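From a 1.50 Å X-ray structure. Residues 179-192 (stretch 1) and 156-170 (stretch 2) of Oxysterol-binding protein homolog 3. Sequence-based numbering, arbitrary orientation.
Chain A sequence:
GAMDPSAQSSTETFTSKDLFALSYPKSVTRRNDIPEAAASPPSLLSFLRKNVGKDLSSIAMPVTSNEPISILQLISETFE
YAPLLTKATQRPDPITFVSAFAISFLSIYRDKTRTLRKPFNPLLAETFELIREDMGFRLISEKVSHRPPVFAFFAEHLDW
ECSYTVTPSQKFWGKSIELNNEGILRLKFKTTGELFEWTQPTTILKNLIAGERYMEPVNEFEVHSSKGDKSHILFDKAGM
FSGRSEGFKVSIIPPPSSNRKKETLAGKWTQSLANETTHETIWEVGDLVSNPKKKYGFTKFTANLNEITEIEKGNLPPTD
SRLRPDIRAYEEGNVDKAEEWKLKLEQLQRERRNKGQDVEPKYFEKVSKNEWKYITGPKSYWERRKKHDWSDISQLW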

# COMPACT_ATOMS: atom_id res chain seq x y z
N LEU A 179 0.78 -4.23 -13.42
CA LEU A 179 0.09 -3.93 -12.18
C LEU A 179 -0.05 -2.42 -12.03
O LEU A 179 0.91 -1.67 -12.25
CB LEU A 179 0.87 -4.47 -10.97
CG LEU A 179 1.11 -5.98 -10.88
CD1 LEU A 179 2.08 -6.41 -11.96
CD2 LEU A 179 1.68 -6.31 -9.51
N ASN A 180 -1.25 -1.98 -11.69
CA ASN A 180 -1.51 -0.56 -11.51
C ASN A 180 -2.45 -0.32 -10.35
O ASN A 180 -3.24 -1.19 -9.98
CB ASN A 180 -2.13 0.07 -12.76
CG ASN A 180 -1.17 0.13 -13.93
OD1 ASN A 180 -0.99 -0.85 -14.65
ND2 ASN A 180 -0.54 1.28 -14.11
N ASN A 181 -2.34 0.86 -9.76
CA ASN A 181 -3.22 1.28 -8.69
C ASN A 181 -3.93 2.47 -9.31
O ASN A 181 -3.33 3.53 -9.51
CB ASN A 181 -2.43 1.74 -7.46
CG ASN A 181 -2.24 0.63 -6.43
OD1 ASN A 181 -1.47 0.78 -5.49
ND2 ASN A 181 -2.95 -0.48 -6.61
N GLU A 182 -5.20 2.29 -9.66
CA GLU A 182 -5.96 3.37 -10.28
C GLU A 182 -6.49 4.29 -9.19
O GLU A 182 -7.23 3.87 -8.30
CB GLU A 182 -7.13 2.80 -11.10
CG GLU A 182 -6.71 1.74 -12.10
CD GLU A 182 -7.85 1.24 -12.97
OE1 GLU A 182 -9.01 1.25 -12.50
OE2 GLU A 182 -7.58 0.83 -14.12
N GLY A 183 -6.10 5.56 -9.27
CA GLY A 183 -6.54 6.52 -8.28
C GLY A 183 -5.45 7.53 -8.01
O GLY A 183 -4.25 7.22 -8.10
N ILE A 184 -5.86 8.75 -7.69
CA ILE A 184 -4.91 9.81 -7.43
C ILE A 184 -4.64 9.99 -5.94
O ILE A 184 -5.56 10.08 -5.14
CB ILE A 184 -5.42 11.16 -8.00
CG1 ILE A 184 -5.62 11.04 -9.51
CG2 ILE A 184 -4.44 12.27 -7.67
CD1 ILE A 184 -6.15 12.30 -10.15
N LEU A 185 -3.36 10.02 -5.58
CA LEU A 185 -3.01 10.25 -4.18
C LEU A 185 -3.03 11.76 -4.04
O LEU A 185 -2.35 12.47 -4.78
CB LEU A 185 -1.61 9.72 -3.87
CG LEU A 185 -1.43 8.20 -3.89
CD1 LEU A 185 -1.31 7.74 -5.34
CD2 LEU A 185 -0.17 7.81 -3.12
N ARG A 186 -3.83 12.25 -3.10
CA ARG A 186 -3.96 13.68 -2.88
C ARG A 186 -3.35 14.10 -1.55
O ARG A 186 -3.92 13.84 -0.48
CB ARG A 186 -5.44 14.08 -2.91
CG ARG A 186 -6.15 13.71 -4.21
CD ARG A 186 -7.62 14.09 -4.17
NE ARG A 186 -8.34 13.63 -5.36
CZ ARG A 186 -8.13 14.09 -6.59
NH1 ARG A 186 -7.23 15.04 -6.80
NH2 ARG A 186 -8.83 13.61 -7.61
N LEU A 187 -2.20 14.75 -1.63
CA LEU A 187 -1.49 15.22 -0.46
C LEU A 187 -1.76 16.71 -0.24
O LEU A 187 -1.76 17.49 -1.18
CB LEU A 187 0.01 15.01 -0.66
CG LEU A 187 0.97 15.68 0.32
CD1 LEU A 187 0.83 15.06 1.70
CD2 LEU A 187 2.40 15.54 -0.19
N LYS A 188 -2.00 17.07 1.02
CA LYS A 188 -2.24 18.46 1.38
C LYS A 188 -1.34 18.87 2.54
O LYS A 188 -1.28 18.19 3.56
CB LYS A 188 -3.69 18.68 1.80
CG LYS A 188 -3.94 20.06 2.42
CD LYS A 188 -5.35 20.21 2.95
CE LYS A 188 -5.53 21.56 3.63
NZ LYS A 188 -6.89 21.70 4.21
N PHE A 189 -0.63 19.98 2.36
CA PHE A 189 0.22 20.52 3.42
C PHE A 189 -0.74 21.29 4.33
O PHE A 189 -1.42 22.20 3.88
CB PHE A 189 1.24 21.51 2.85
CG PHE A 189 2.50 20.88 2.33
CD1 PHE A 189 2.59 19.50 2.15
CD2 PHE A 189 3.60 21.67 2.02
CE1 PHE A 189 3.76 18.92 1.66
CE2 PHE A 189 4.78 21.10 1.54
CZ PHE A 189 4.86 19.73 1.36
N LYS A 190 -0.81 20.91 5.60
CA LYS A 190 -1.70 21.59 6.53
C LYS A 190 -1.03 22.86 7.05
O LYS A 190 -1.62 23.63 7.80
CB LYS A 190 -2.09 20.66 7.68
CG LYS A 190 -3.02 19.54 7.22
CD LYS A 190 -3.16 18.43 8.24
CE LYS A 190 -3.86 18.89 9.50
NZ LYS A 190 -3.99 17.77 10.47
N THR A 191 0.21 23.08 6.62
CA THR A 191 0.96 24.26 7.02
C THR A 191 0.63 25.43 6.09
O THR A 191 0.36 26.54 6.55
CB THR A 191 2.47 24.02 6.92
OG1 THR A 191 2.78 23.50 5.62
CG2 THR A 191 2.94 23.04 7.99
N THR A 192 0.63 25.16 4.79
CA THR A 192 0.39 26.19 3.78
C THR A 192 -0.81 25.93 2.88
O THR A 192 -1.25 26.83 2.15
CB THR A 192 1.60 26.31 2.86
OG1 THR A 192 1.77 25.06 2.16
CG2 THR A 192 2.86 26.60 3.66
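Stretch 2 (156-170) EHLDWECSYTVTPSQ

Stretch 2 runs as an extended strand, 160-170, antiparallel to both strand segments of stretch 1: its axis makes 157° with strand 179-182 (closest approach 4.4 Å) and 165° with the strand ending at Phe189 (4.8 Å). CA-CA distances fix the register, from Leu179 opposite Gln170 (4.8 Å) to Phe189 opposite Trp160 (4.4 Å).

Backbone pairing is reciprocal at four places. Asn180 N donates to Ser169 O (3.0 Å) and Ser169 N to Asn180 O (2.7 Å); Glu182 N and Thr167 O, like Thr167 N and Glu182 O, lie 2.9 Å apart. Beyond the break, Arg186 N reaches Ser163 O at 2.9 Å and Ser163 N reaches Arg186 O at 3.0 Å, while Lys188 N to Glu161 O (2.9 Å) and Glu161 N to Lys188 O (3.0 Å) complete the series. N-H...O angles of 156-173° support all eight bonds.

Between the two halves, direct pairing lapses and water substitutes. Gly183, at phi/psi 145/148, could not carry a CB, which would fall 2.0 Å from Thr165 O. One water accepts from Thr165 N (2.9 Å) and donates to Ile184 O (2.6 Å). Another accepts from Tyr164 OH (2.7 Å) and donates to Asn181 O (2.7 Å) and Gly183 O (2.6 Å). The Tyr164 ring is covered on one face by Leu185, whose CG lies 3.5 Å from the ring centroid, 16° off the normal.

At the far end, Lys190 N donates to Asp159 O (2.8 Å, 147°), and Lys190 NZ reaches His157 O at 2.9 Å. Glu161 OE1 stands 4.6 Å from Lys190 NZ, beyond a salt bridge; a water bridges them, accepting from Lys190 NZ and donating to Glu161 OE1, each at 2.8 Å. Within stretch 2, Asp159 N is satisfied by His157 ND1 (2.9 Å, 174°).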

# COMPACT_ATOMS: atom_id res chain seq x y z
N GLU A 156 -3.30 11.26 8.43
CA GLU A 156 -3.18 12.59 9.01
C GLU A 156 -1.98 12.76 9.92
O GLU A 156 -1.67 11.88 10.72
CB GLU A 156 -4.40 12.94 9.85
CG GLU A 156 -5.74 12.64 9.25
CD GLU A 156 -6.84 12.89 10.25
OE1 GLU A 156 -7.18 14.08 10.48
OE2 GLU A 156 -7.35 11.91 10.82
N HIS A 157 -1.35 13.92 9.80
CA HIS A 157 -0.19 14.33 10.58
C HIS A 157 -0.54 15.77 10.96
O HIS A 157 -1.43 16.37 10.36
CB HIS A 157 1.06 14.28 9.71
CG HIS A 157 2.33 14.66 10.42
ND1 HIS A 157 2.68 15.97 10.66
CD2 HIS A 157 3.35 13.90 10.88
CE1 HIS A 157 3.87 16.00 11.25
NE2 HIS A 157 4.29 14.76 11.39
N LEU A 158 0.15 16.33 11.94
CA LEU A 158 -0.13 17.71 12.33
C LEU A 158 0.10 18.67 11.16
O LEU A 158 -0.61 19.67 11.02
CB LEU A 158 0.77 18.13 13.50
CG LEU A 158 0.73 19.61 13.88
CD1 LEU A 158 -0.63 19.95 14.47
CD2 LEU A 158 1.83 19.92 14.88
N ASP A 159 1.08 18.36 10.32
CA ASP A 159 1.44 19.26 9.22
C ASP A 159 1.03 18.86 7.80
O ASP A 159 1.30 19.59 6.86
CB ASP A 159 2.95 19.52 9.26
CG ASP A 159 3.42 19.96 10.63
OD1 ASP A 159 2.75 20.82 11.24
OD2 ASP A 159 4.46 19.45 11.10
N TRP A 160 0.39 17.71 7.65
CA TRP A 160 -0.04 17.26 6.33
C TRP A 160 -1.05 16.15 6.46
O TRP A 160 -1.19 15.52 7.51
CB TRP A 160 1.15 16.75 5.50
CG TRP A 160 1.99 15.68 6.17
CD1 TRP A 160 3.17 15.86 6.83
CD2 TRP A 160 1.69 14.27 6.26
NE1 TRP A 160 3.63 14.66 7.33
CE2 TRP A 160 2.74 13.67 7.00
CE3 TRP A 160 0.64 13.47 5.80
CZ2 TRP A 160 2.77 12.30 7.28
CZ3 TRP A 160 0.67 12.10 6.08
CH2 TRP A 160 1.73 11.53 6.82
N GLU A 161 -1.79 15.92 5.38
CA GLU A 161 -2.76 14.84 5.36
C GLU A 161 -2.81 14.32 3.93
O GLU A 161 -2.44 15.03 2.99
CB GLU A 161 -4.15 15.31 5.81
CG GLU A 161 -4.76 16.41 4.97
CD GLU A 161 -6.17 16.74 5.42
OE1 GLU A 161 -6.38 16.98 6.63
OE2 GLU A 161 -7.08 16.75 4.56
N CYS A 162 -3.25 13.08 3.77
CA CYS A 162 -3.30 12.48 2.46
C CYS A 162 -4.55 11.62 2.31
O CYS A 162 -4.90 10.87 3.22
CB CYS A 162 -2.05 11.62 2.23
SG CYS A 162 -1.79 11.11 0.52
N SER A 163 -5.22 11.74 1.17
CA SER A 163 -6.42 10.97 0.87
C SER A 163 -6.12 10.14 -0.38
O SER A 163 -5.35 10.55 -1.25
CB SER A 163 -7.60 11.90 0.63
OG SER A 163 -7.33 12.77 -0.46
N TYR A 164 -6.75 8.98 -0.47
CA TYR A 164 -6.51 8.09 -1.59
C TYR A 164 -7.68 7.13 -1.77
O TYR A 164 -8.10 6.48 -0.83
CB TYR A 164 -5.22 7.31 -1.31
CG TYR A 164 -4.62 6.47 -2.43
CD1 TYR A 164 -4.72 6.85 -3.77
CD2 TYR A 164 -3.81 5.37 -2.11
CE1 TYR A 164 -4.01 6.16 -4.77
CE2 TYR A 164 -3.10 4.68 -3.09
CZ TYR A 164 -3.20 5.08 -4.41
OH TYR A 164 -2.46 4.41 -5.36
N THR A 165 -8.22 7.09 -2.98
CA THR A 165 -9.31 6.17 -3.33
C THR A 165 -8.66 5.36 -4.44
O THR A 165 -8.34 5.90 -5.50
CB THR A 165 -10.55 6.92 -3.84
OG1 THR A 165 -11.10 7.71 -2.78
CG2 THR A 165 -11.59 5.93 -4.32
N VAL A 166 -8.47 4.07 -4.20
CA VAL A 166 -7.77 3.26 -5.18
C VAL A 166 -8.36 1.91 -5.54
O VAL A 166 -8.96 1.22 -4.71
CB VAL A 166 -6.32 3.05 -4.69
CG1 VAL A 166 -6.34 2.31 -3.35
CG2 VAL A 166 -5.53 2.27 -5.71
N THR A 167 -8.18 1.54 -6.80
CA THR A 167 -8.63 0.26 -7.32
C THR A 167 -7.44 -0.38 -8.02
O THR A 167 -6.99 0.11 -9.05
CB THR A 167 -9.76 0.43 -8.36
OG1 THR A 167 -10.95 0.88 -7.70
CG2 THR A 167 -10.04 -0.90 -9.06
N PRO A 168 -6.90 -1.47 -7.44
CA PRO A 168 -5.76 -2.13 -8.07
C PRO A 168 -6.25 -2.78 -9.36
O PRO A 168 -7.40 -3.23 -9.43
CB PRO A 168 -5.34 -3.17 -7.03
CG PRO A 168 -5.74 -2.52 -5.73
CD PRO A 168 -7.10 -1.96 -6.07
N SER A 169 -5.40 -2.82 -10.38
CA SER A 169 -5.79 -3.44 -11.64
C SER A 169 -4.62 -4.24 -12.18
O SER A 169 -3.47 -3.99 -11.83
CB SER A 169 -6.21 -2.37 -12.66
OG SER A 169 -5.09 -1.65 -13.13
N GLN A 170 -4.93 -5.20 -13.04
CA GLN A 170 -3.92 -6.06 -13.63
C GLN A 170 -4.34 -6.56 -15.00
O GLN A 170 -5.52 -6.81 -15.25
CB GLN A 170 -3.67 -7.24 -12.70
CG GLN A 170 -4.95 -7.94 -12.28
CD GLN A 170 -4.72 -9.00 -11.22
OE1 GLN A 170 -5.67 -9.57 -10.69
NE2 GLN A 170 -3.46 -9.26 -10.90
O HOH W 1 -5.99 16.27 9.27
O HOH W 2 -6.96 20.00 6.69
O HOH W 3 -6.03 15.70 0.81
O HOH W 4 -2.39 5.37 -7.84
O HOH W 5 -8.03 9.45 -4.71